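PDB 1QO3: T-cell surface glycoprotein YE1/48, which serves as an inhibitory receptor on natural killer cells for H-2d alleles, restraining their activity and so preventing cell lysis. Local coordinates for residues 2-7 / 43-48; 16-21 / 25-30; 31-34 / 40-43. The protein carries 1 engineered substitution. All coordinates share one frame; numbering follows the deposited sequence.

Contact 1. Residues 2-7 / 43-48; sequences TVLDSL and QSSSLS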
loop_
_atom_site.group_PDB
_atom_site.type_symbol
_atom_site.label_atom_id
_atom_site.label_comp_id
_atom_site.label_asym_id
_atom_site.label_seq_id
_atom_site.Cartn_x
_atom_site.Cartn_y
_atom_site.Cartn_z
ATOM N N THR C 2 33.960 -8.306 -3.109
ATOM C CA THR C 2 32.574 -8.596 -2.770
ATOM C C THR C 2 32.494 -9.311 -1.431
ATOM O O THR C 2 33.504 -9.785 -0.909
ATOM C CB THR C 2 31.940 -9.513 -3.825
ATOM O OG1 THR C 2 32.100 -10.877 -3.417
ATOM C CG2 THR C 2 32.633 -9.321 -5.179
ATOM N N VAL C 3 31.283 -9.411 -0.894
ATOM C CA VAL C 3 31.070 -10.059 0.393
ATOM C C VAL C 3 31.525 -11.520 0.405
ATOM O O VAL C 3 31.757 -12.087 1.471
ATOM C CB VAL C 3 29.583 -10.001 0.806
ATOM C CG1 VAL C 3 28.755 -10.925 -0.089
ATOM C CG2 VAL C 3 29.437 -10.389 2.265
ATOM N N LEU C 4 31.641 -12.135 -0.768
ATOM C CA LEU C 4 32.081 -13.526 -0.822
ATOM C C LEU C 4 33.568 -13.633 -1.150
ATOM O O LEU C 4 34.189 -14.672 -0.903
ATOM C CB LEU C 4 31.277 -14.326 -1.852
ATOM C CG LEU C 4 29.777 -14.518 -1.613
ATOM C CD1 LEU C 4 29.217 -15.429 -2.699
ATOM C CD2 LEU C 4 29.523 -15.114 -0.233
ATOM N N ASP C 5 34.137 -12.564 -1.704
ATOM C CA ASP C 5 35.554 -12.563 -2.049
ATOM C C ASP C 5 36.430 -12.728 -0.830
ATOM O O ASP C 5 36.161 -12.158 0.230
ATOM C CB ASP C 5 35.964 -11.267 -2.748
ATOM C CG ASP C 5 35.617 -11.268 -4.209
ATOM O OD1 ASP C 5 35.671 -12.354 -4.821
ATOM O OD2 ASP C 5 35.308 -10.184 -4.745
ATOM N N SER C 6 37.488 -13.510 -0.987
ATOM C CA SER C 6 38.416 -13.716 0.107
ATOM C C SER C 6 39.170 -12.400 0.345
ATOM O O SER C 6 39.214 -11.525 -0.526
ATOM C CB SER C 6 39.395 -14.838 -0.239
ATOM O OG SER C 6 39.619 -15.671 0.888
ATOM N N LEU C 7 39.741 -12.266 1.535
ATOM C CA LEU C 7 40.495 -11.077 1.927
ATOM C C LEU C 7 41.551 -10.739 0.866
ATOM O O LEU C 7 41.697 -9.586 0.460
ATOM C CB LEU C 7 41.172 -11.342 3.276
ATOM C CG LEU C 7 41.367 -10.204 4.272
ATOM C CD1 LEU C 7 40.018 -9.638 4.688
ATOM C CD2 LEU C 7 42.110 -10.735 5.491
ATOM N N GLN C 43 29.562 -23.704 -3.389
ATOM C CA GLN C 43 30.410 -24.612 -2.626
ATOM C C GLN C 43 31.780 -24.026 -2.334
ATOM O O GLN C 43 32.315 -24.224 -1.250
ATOM C CB GLN C 43 30.561 -25.951 -3.358
ATOM C CG GLN C 43 29.569 -27.011 -2.902
ATOM C CD GLN C 43 29.595 -28.276 -3.755
ATOM O OE1 GLN C 43 28.927 -29.266 -3.437
ATOM N NE2 GLN C 43 30.359 -28.247 -4.846
ATOM N N SER C 44 32.346 -23.302 -3.294
ATOM C CA SER C 44 33.662 -22.682 -3.114
ATOM C C SER C 44 33.672 -21.660 -1.983
ATOM O O SER C 44 34.716 -21.395 -1.388
ATOM C CB SER C 44 34.120 -21.995 -4.404
ATOM O OG SER C 44 34.386 -22.946 -5.416
ATOM N N SER C 45 32.513 -21.075 -1.700
ATOM C CA SER C 45 32.407 -20.084 -0.636
ATOM C C SER C 45 31.859 -20.709 0.638
ATOM O O SER C 45 31.394 -20.011 1.539
ATOM C CB SER C 45 31.510 -18.928 -1.076
ATOM O OG SER C 45 32.168 -18.122 -2.037
ATOM N N SER C 46 31.920 -22.034 0.698
ATOM C CA SER C 46 31.444 -22.787 1.852
ATOM C C SER C 46 29.948 -22.592 2.037
ATOM O O SER C 46 29.422 -22.736 3.144
ATOM C CB SER C 46 32.196 -22.354 3.115
ATOM O OG SER C 46 33.599 -22.469 2.928
ATOM N N LEU C 47 29.264 -22.254 0.947
ATOM C CA LEU C 47 27.816 -22.062 0.987
ATOM C C LEU C 47 27.159 -23.174 0.189
ATOM O O LEU C 47 27.821 -24.130 -0.206
ATOM C CB LEU C 47 27.436 -20.698 0.414
ATOM C CG LEU C 47 28.074 -19.527 1.167
ATOM C CD1 LEU C 47 27.631 -18.200 0.556
ATOM C CD2 LEU C 47 27.672 -19.603 2.630
ATOM N N SER C 48 25.864 -23.050 -0.065
ATOM C CA SER C 48 25.152 -24.086 -0.795
ATOM C C SER C 48 24.082 -23.503 -1.715
ATOM O O SER C 48 23.403 -22.545 -1.348
ATOM C CB SER C 48 24.508 -25.046 0.211
ATOM O OG SER C 48 23.812 -26.075 -0.458
#
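Leu-4 and Ser-45 mark the nearest backbone approach of segments 2-7 and 43-48, with Leu-4 CA lying 6.6 Å from Ser-45 CA; no hydrogen bond joins the two segments, so the contact rests on side chains. Leu-4 supplies one whole side of it and reaches two partners with different branches. Its CD2 methyl meets the CD1 methyl of Leu-47 at 3.7 Å, the two side chains being set obliquely to each other. Lower on the same side chain, Leu-4 CB is 3.9 Å from Ser-45 OG, a van der Waals approach in which the hydroxyl oxygen also borders Leu-4 CD1. Leu-4 and Leu-47 share one rotamer, with CG beside the backbone N (chi1 -64° in Leu-4) and an extended second torsion, which turns a branch methyl of each toward the other segment.

Each segment is shaped by its own turn. In 2-7, Thr-2 OG1 accepts Leu-4 N at 3.0 Å, an ST turn, and, less tightly, Asp-5 N at 3.2 Å, an ST motif, while the backbone bond from Asp-5 N to Thr-2 O closes the same bend. In 43-48 the helix 35-44 ends in a Schellman motif with Ser-46, of positive phi (63°), as the C-prime residue: Ser-46 N bonds Gln-43 O, and Leu-47 N probably bonds Cys-42 O. Tyr-27 of strand 24-30 packs on both leucines. The arrangement is thus a small surface contact in which the N-terminal chain of the C-type lectin-like domain leans on the capped C-terminal end of helix 35-44.

Contact 2. Residues 16-21 / 25-30; sequences VYWFCY and CYYFVM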
loop_
_atom_site.group_PDB
_atom_site.type_symbol
_atom_site.label_atom_id
_atom_site.label_comp_id
_atom_site.label_asym_id
_atom_site.label_seq_id
_atom_site.Cartn_x
_atom_site.Cartn_y
_atom_site.Cartn_z
ATOM N N VAL C 16 28.086 -9.476 -6.065
ATOM C CA VAL C 16 27.210 -10.268 -5.213
ATOM C C VAL C 16 26.393 -9.414 -4.241
ATOM O O VAL C 16 26.938 -8.598 -3.503
ATOM C CB VAL C 16 28.036 -11.310 -4.407
ATOM C CG1 VAL C 16 27.118 -12.162 -3.545
ATOM C CG2 VAL C 16 28.841 -12.185 -5.359
ATOM N N TYR C 17 25.076 -9.597 -4.269
ATOM C CA TYR C 17 24.182 -8.879 -3.372
ATOM C C TYR C 17 23.704 -9.897 -2.348
ATOM O O TYR C 17 23.596 -11.083 -2.654
ATOM C CB TYR C 17 23.006 -8.267 -4.145
ATOM C CG TYR C 17 23.458 -7.185 -5.100
ATOM C CD1 TYR C 17 23.765 -5.905 -4.631
ATOM C CD2 TYR C 17 23.697 -7.467 -6.445
ATOM C CE1 TYR C 17 24.315 -4.938 -5.472
ATOM C CE2 TYR C 17 24.246 -6.507 -7.298
ATOM C CZ TYR C 17 24.559 -5.245 -6.803
ATOM O OH TYR C 17 25.167 -4.306 -7.613
ATOM N N TRP C 18 23.429 -9.441 -1.131
ATOM C CA TRP C 18 23.012 -10.355 -0.079
ATOM C C TRP C 18 22.098 -9.708 0.946
ATOM O O TRP C 18 21.958 -8.490 0.995
ATOM C CB TRP C 18 24.237 -10.874 0.664
ATOM C CG TRP C 18 24.911 -9.776 1.451
ATOM C CD1 TRP C 18 25.788 -8.836 0.976
ATOM C CD2 TRP C 18 24.713 -9.471 2.841
ATOM N NE1 TRP C 18 26.144 -7.969 1.984
ATOM C CE2 TRP C 18 25.501 -8.337 3.139
ATOM C CE3 TRP C 18 23.944 -10.050 3.863
ATOM C CZ2 TRP C 18 25.547 -7.766 4.423
ATOM C CZ3 TRP C 18 23.990 -9.483 5.142
ATOM C CH2 TRP C 18 24.789 -8.352 5.407
ATOM N N PHE C 19 21.510 -10.554 1.785
ATOM C CA PHE C 19 20.636 -10.128 2.867
ATOM C C PHE C 19 20.324 -11.371 3.682
ATOM O O PHE C 19 20.556 -12.493 3.226
ATOM C CB PHE C 19 19.339 -9.511 2.323
ATOM C CG PHE C 19 18.421 -10.502 1.642
ATOM C CD1 PHE C 19 17.644 -11.388 2.390
ATOM C CD2 PHE C 19 18.330 -10.543 0.254
ATOM C CE1 PHE C 19 16.791 -12.294 1.764
ATOM C CE2 PHE C 19 17.478 -11.452 -0.381
ATOM C CZ PHE C 19 16.706 -12.327 0.379
ATOM N N CYS C 20 19.816 -11.171 4.890
ATOM C CA CYS C 20 19.454 -12.281 5.756
ATOM C C CYS C 20 17.983 -12.128 6.147
ATOM O O CYS C 20 17.441 -11.018 6.165
ATOM C CB CYS C 20 20.335 -12.298 7.014
ATOM S SG CYS C 20 22.144 -12.433 6.758
ATOM N N TYR C 21 17.342 -13.253 6.437
ATOM C CA TYR C 21 15.941 -13.288 6.833
ATOM C C TYR C 21 15.820 -14.491 7.772
ATOM O O TYR C 21 16.031 -15.627 7.364
ATOM C CB TYR C 21 15.048 -13.461 5.590
ATOM C CG TYR C 21 13.550 -13.417 5.851
ATOM C CD1 TYR C 21 12.940 -12.271 6.355
ATOM C CD2 TYR C 21 12.747 -14.529 5.599
ATOM C CE1 TYR C 21 11.569 -12.235 6.603
ATOM C CE2 TYR C 21 11.378 -14.506 5.844
ATOM C CZ TYR C 21 10.795 -13.358 6.347
ATOM O OH TYR C 21 9.441 -13.339 6.611
ATOM N N CYS C 25 20.752 -16.651 5.421
ATOM C CA CYS C 25 21.215 -15.539 4.613
ATOM C C CYS C 25 21.296 -15.998 3.155
ATOM O O CYS C 25 21.506 -17.177 2.866
ATOM C CB CYS C 25 22.561 -15.019 5.117
ATOM S SG CYS C 25 22.516 -14.435 6.848
ATOM N N TYR C 26 21.110 -15.056 2.241
ATOM C CA TYR C 26 21.103 -15.366 0.825
ATOM C C TYR C 26 22.068 -14.487 0.055
ATOM O O TYR C 26 22.138 -13.280 0.288
ATOM C CB TYR C 26 19.679 -15.178 0.281
ATOM C CG TYR C 26 18.604 -15.830 1.136
ATOM C CD1 TYR C 26 18.286 -15.329 2.401
ATOM C CD2 TYR C 26 17.920 -16.964 0.689
ATOM C CE1 TYR C 26 17.315 -15.939 3.198
ATOM C CE2 TYR C 26 16.947 -17.584 1.479
ATOM C CZ TYR C 26 16.653 -17.070 2.729
ATOM O OH TYR C 26 15.728 -17.705 3.518
ATOM N N TYR C 27 22.809 -15.088 -0.868
ATOM C CA TYR C 27 23.760 -14.324 -1.671
ATOM C C TYR C 27 23.446 -14.528 -3.151
ATOM O O TYR C 27 23.380 -15.656 -3.634
ATOM C CB TYR C 27 25.195 -14.767 -1.362
ATOM C CG TYR C 27 25.540 -14.655 0.108
ATOM C CD1 TYR C 27 25.058 -15.589 1.023
ATOM C CD2 TYR C 27 26.269 -13.561 0.597
ATOM C CE1 TYR C 27 25.278 -15.441 2.391
ATOM C CE2 TYR C 27 26.499 -13.398 1.977
ATOM C CZ TYR C 27 25.997 -14.343 2.864
ATOM O OH TYR C 27 26.184 -14.197 4.220
ATOM N N PHE C 28 23.227 -13.427 -3.857
ATOM C CA PHE C 28 22.918 -13.483 -5.271
ATOM C C PHE C 28 24.169 -13.182 -6.083
ATOM O O PHE C 28 24.647 -12.043 -6.113
ATOM C CB PHE C 28 21.807 -12.482 -5.602
ATOM C CG PHE C 28 20.478 -12.826 -4.975
ATOM C CD1 PHE C 28 20.285 -12.696 -3.603
ATOM C CD2 PHE C 28 19.431 -13.304 -5.755
ATOM C CE1 PHE C 28 19.062 -13.037 -3.016
ATOM C CE2 PHE C 28 18.200 -13.651 -5.182
ATOM C CZ PHE C 28 18.017 -13.515 -3.809
ATOM N N VAL C 29 24.708 -14.230 -6.704
ATOM C CA VAL C 29 25.904 -14.143 -7.534
ATOM C C VAL C 29 25.429 -13.623 -8.877
ATOM O O VAL C 29 24.811 -14.363 -9.648
ATOM C CB VAL C 29 26.541 -15.537 -7.747
ATOM C CG1 VAL C 29 27.848 -15.403 -8.521
ATOM C CG2 VAL C 29 26.781 -16.215 -6.406
ATOM N N MET C 30 25.718 -12.358 -9.165
ATOM C CA MET C 30 25.265 -11.763 -10.418
ATOM C C MET C 30 25.951 -12.245 -11.710
ATOM O O MET C 30 25.388 -12.080 -12.792
ATOM C CB MET C 30 25.304 -10.236 -10.308
ATOM C CG MET C 30 24.530 -9.680 -9.099
ATOM S SD MET C 30 22.820 -10.274 -8.908
ATOM C CE MET C 30 21.922 -9.170 -10.037
HETATM O O HOH W 1 14.819 -17.712 5.918
#
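Tyr-17 O is approached by two groups of the facing strand: Phe-28 N donates to it at 2.7 Å with an N-H...O angle of 172°, and Tyr-27 CA adds a longer CA-H...O contact. Tyr-17 N returns a bond to Phe-28 O, and Phe-19 with Tyr-26 repeats the reciprocal pattern, Tyr-26 N lying 2.8 Å from Phe-19 O. These are the hydrogen-bonded pairs of an antiparallel hairpin.

Alternation sorts the side chains. One face carries Tyr-17, Phe-19, Tyr-26 and Phe-28. Phe-19 CG sits between its backbone N and carbonyl carbon (chi1 69°), which swings the ring across the strand gap: its CE1 touches Tyr-26 CD1 at 3.4 Å, the planes 26° apart but so displaced that the rings overlap very little, and its CE2 meets Phe-28 CE1 at 3.5 Å, neither ring lying above its partner. Farther along, Met-30 bends so that CG and SD lie at the edge of the Tyr-17 ring, SD 5.2 Å from its centroid, a Met-aromatic contact. On the other face Trp-18 CB rests 3.4 Å from Tyr-27 CD2, the two side chains running alongside, and Val-16 CG1 touches Tyr-27 CB. There the non-hydrogen-bonded pair Cys-20 and Cys-25 is locked by a disulfide, SG to SG 2.0 Å. Water 1 donates to both Tyr-21 O and Tyr-26 OH, and the latter also bonds Glu-57.

The Phe-19 and Tyr-26 rings pack against helix 55-64, while strand 24-30 pairs antiparallel with strand 124-131. Cys-20 and Tyr-21 pair antiparallel with a strand of the second subunit, extending the sheet across the interface, where Phe-19 stacks edge-to-face with Tyr-17 of that subunit.

Contact 3. Residues 31-34 / 40-43; sequences DRKT and QTCQ. Unlike the reference sequence in segment 40-43: Thr-41 (reference Ala).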
loop_
_atom_site.group_PDB
_atom_site.type_symbol
_atom_site.label_atom_id
_atom_site.label_comp_id
_atom_site.label_asym_id
_atom_site.label_seq_id
_atom_site.Cartn_x
_atom_site.Cartn_y
_atom_site.Cartn_z
ATOM N N ASP C 31 27.144 -12.834 -11.612
ATOM C CA ASP C 31 27.828 -13.372 -12.805
ATOM C C ASP C 31 27.054 -14.630 -13.195
ATOM O O ASP C 31 27.247 -15.689 -12.593
ATOM C CB ASP C 31 29.271 -13.809 -12.498
ATOM C CG ASP C 31 30.256 -12.651 -12.439
ATOM O OD1 ASP C 31 29.870 -11.497 -12.735
ATOM O OD2 ASP C 31 31.435 -12.914 -12.096
ATOM N N ARG C 32 26.183 -14.523 -14.190
ATOM C CA ARG C 32 25.390 -15.662 -14.622
ATOM C C ARG C 32 26.218 -16.921 -14.885
ATOM O O ARG C 32 27.293 -16.860 -15.470
ATOM C CB ARG C 32 24.576 -15.281 -15.858
ATOM C CG ARG C 32 23.328 -14.478 -15.511
ATOM C CD ARG C 32 23.217 -13.161 -16.274
ATOM N NE ARG C 32 22.766 -13.294 -17.661
ATOM C CZ ARG C 32 21.640 -13.895 -18.047
ATOM N NH1 ARG C 32 20.824 -14.447 -17.157
ATOM N NH2 ARG C 32 21.309 -13.916 -19.333
ATOM N N LYS C 33 25.713 -18.064 -14.432
ATOM C CA LYS C 33 26.413 -19.331 -14.620
ATOM C C LYS C 33 25.466 -20.497 -14.859
ATOM O O LYS C 33 24.252 -20.387 -14.658
ATOM C CB LYS C 33 27.279 -19.643 -13.398
ATOM C CG LYS C 33 28.401 -18.647 -13.171
ATOM C CD LYS C 33 29.029 -18.817 -11.803
ATOM C CE LYS C 33 30.038 -17.716 -11.531
ATOM N NZ LYS C 33 30.520 -17.780 -10.124
ATOM N N THR C 34 26.043 -21.610 -15.293
ATOM C CA THR C 34 25.308 -22.838 -15.540
ATOM C C THR C 34 24.831 -23.323 -14.172
ATOM O O THR C 34 25.347 -22.881 -13.143
ATOM C CB THR C 34 26.240 -23.897 -16.145
ATOM O OG1 THR C 34 27.410 -24.003 -15.324
ATOM C CG2 THR C 34 26.665 -23.507 -17.569
ATOM N N GLN C 40 28.897 -25.214 -7.843
ATOM C CA GLN C 40 30.313 -25.109 -7.526
ATOM C C GLN C 40 30.666 -23.755 -6.904
ATOM O O GLN C 40 31.381 -23.692 -5.909
ATOM C CB GLN C 40 31.144 -25.341 -8.794
ATOM C CG GLN C 40 32.650 -25.358 -8.585
ATOM C CD GLN C 40 33.118 -26.497 -7.674
ATOM O OE1 GLN C 40 32.839 -26.506 -6.472
ATOM N NE2 GLN C 40 33.836 -27.461 -8.250
ATOM N N THR C 41 30.165 -22.668 -7.477
ATOM C CA THR C 41 30.465 -21.347 -6.933
ATOM C C THR C 41 30.017 -21.222 -5.474
ATOM O O THR C 41 30.757 -20.703 -4.633
ATOM C CB THR C 41 29.810 -20.237 -7.770
ATOM O OG1 THR C 41 30.418 -20.213 -9.066
ATOM C CG2 THR C 41 29.989 -18.872 -7.107
ATOM N N CYS C 42 28.812 -21.698 -5.170
ATOM C CA CYS C 42 28.326 -21.633 -3.801
ATOM C C CYS C 42 29.226 -22.506 -2.911
ATOM O O CYS C 42 29.623 -22.093 -1.818
ATOM C CB CYS C 42 26.870 -22.112 -3.710
ATOM S SG CYS C 42 25.614 -21.109 -4.594
ATOM N N GLN C 43 29.562 -23.704 -3.389
ATOM C CA GLN C 43 30.410 -24.612 -2.626
ATOM C C GLN C 43 31.780 -24.026 -2.334
ATOM O O GLN C 43 32.315 -24.224 -1.250
ATOM C CB GLN C 43 30.561 -25.951 -3.358
ATOM C CG GLN C 43 29.569 -27.011 -2.902
ATOM C CD GLN C 43 29.595 -28.276 -3.755
ATOM O OE1 GLN C 43 28.927 -29.266 -3.437
ATOM N NE2 GLN C 43 30.359 -28.247 -4.846
#
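Lys-33 and Thr-41 carry the polar interaction, a single hydrogen bond in which Lys-33 NZ donates to Thr-41 OG1 at 2.7 Å. The same hydroxyl bonds Gly-37 O one turn back in the helix; since a carbonyl can only accept, the threonine proton is directed there and the oxygen remains to receive the ammonium. Thr-41 is the engineered residue, alanine in the reference sequence, so this bond belongs to the deposited variant. A second, weak polar link stays within the helix, from Gln-43 NE2 to Gln-40 OE1 at 3.4 Å.

The van der Waals part involves the same two side chains, which cross at about a right angle. Lys-33 runs extended beyond CG (chi3 -174°), which brings CD and CE alongside the hydroxyl, CD 3.4 Å from Thr-41 OG1. NZ also lies 3.3 Å from the CG2 methyl of Thr-41. The backbones keep well apart, Lys-33 CA to Thr-41 CA being 8.9 Å, so the two side chains make the contact.

Three further links involve these elements. Lys-33 pairs through its backbone with Phe-124, and Thr-34 is the N-cap of helix 35-44, its hydroxyl weakly bonding Gly-37 N. Within that helix Cys-42 forms a disulfide with Cys-128 of strand 124-131. A short strand leading through an N-cap threonine into the first helix, itself tied by disulfide to the last strand, is the arrangement of the C-type lectin fold.

How the contacts relate
Contact 2 is the partly buried one, with seven of its twelve touching residues buried; contacts 1 and 3 lie at the surface and are far smaller (119 and 82 Å² against 652 Å²). Chemistry follows place: contact 2 combines backbone pairing, aromatic packing and a covalent link, contact 1 is mainly apolar, and contact 3 hinges on one polar bond. Contacts 1 and 3 both use helix 35-44 and share Gln-43. Tyr-27 joins contact 1 to contact 2, its CD2 lying 3.7 Å from Leu-4 CD2. Between contacts 2 and 3 the chain turns a corner at Asp-31, and they touch where Val-29 CG2 approaches Thr-41 CG2 at 4.2 Å.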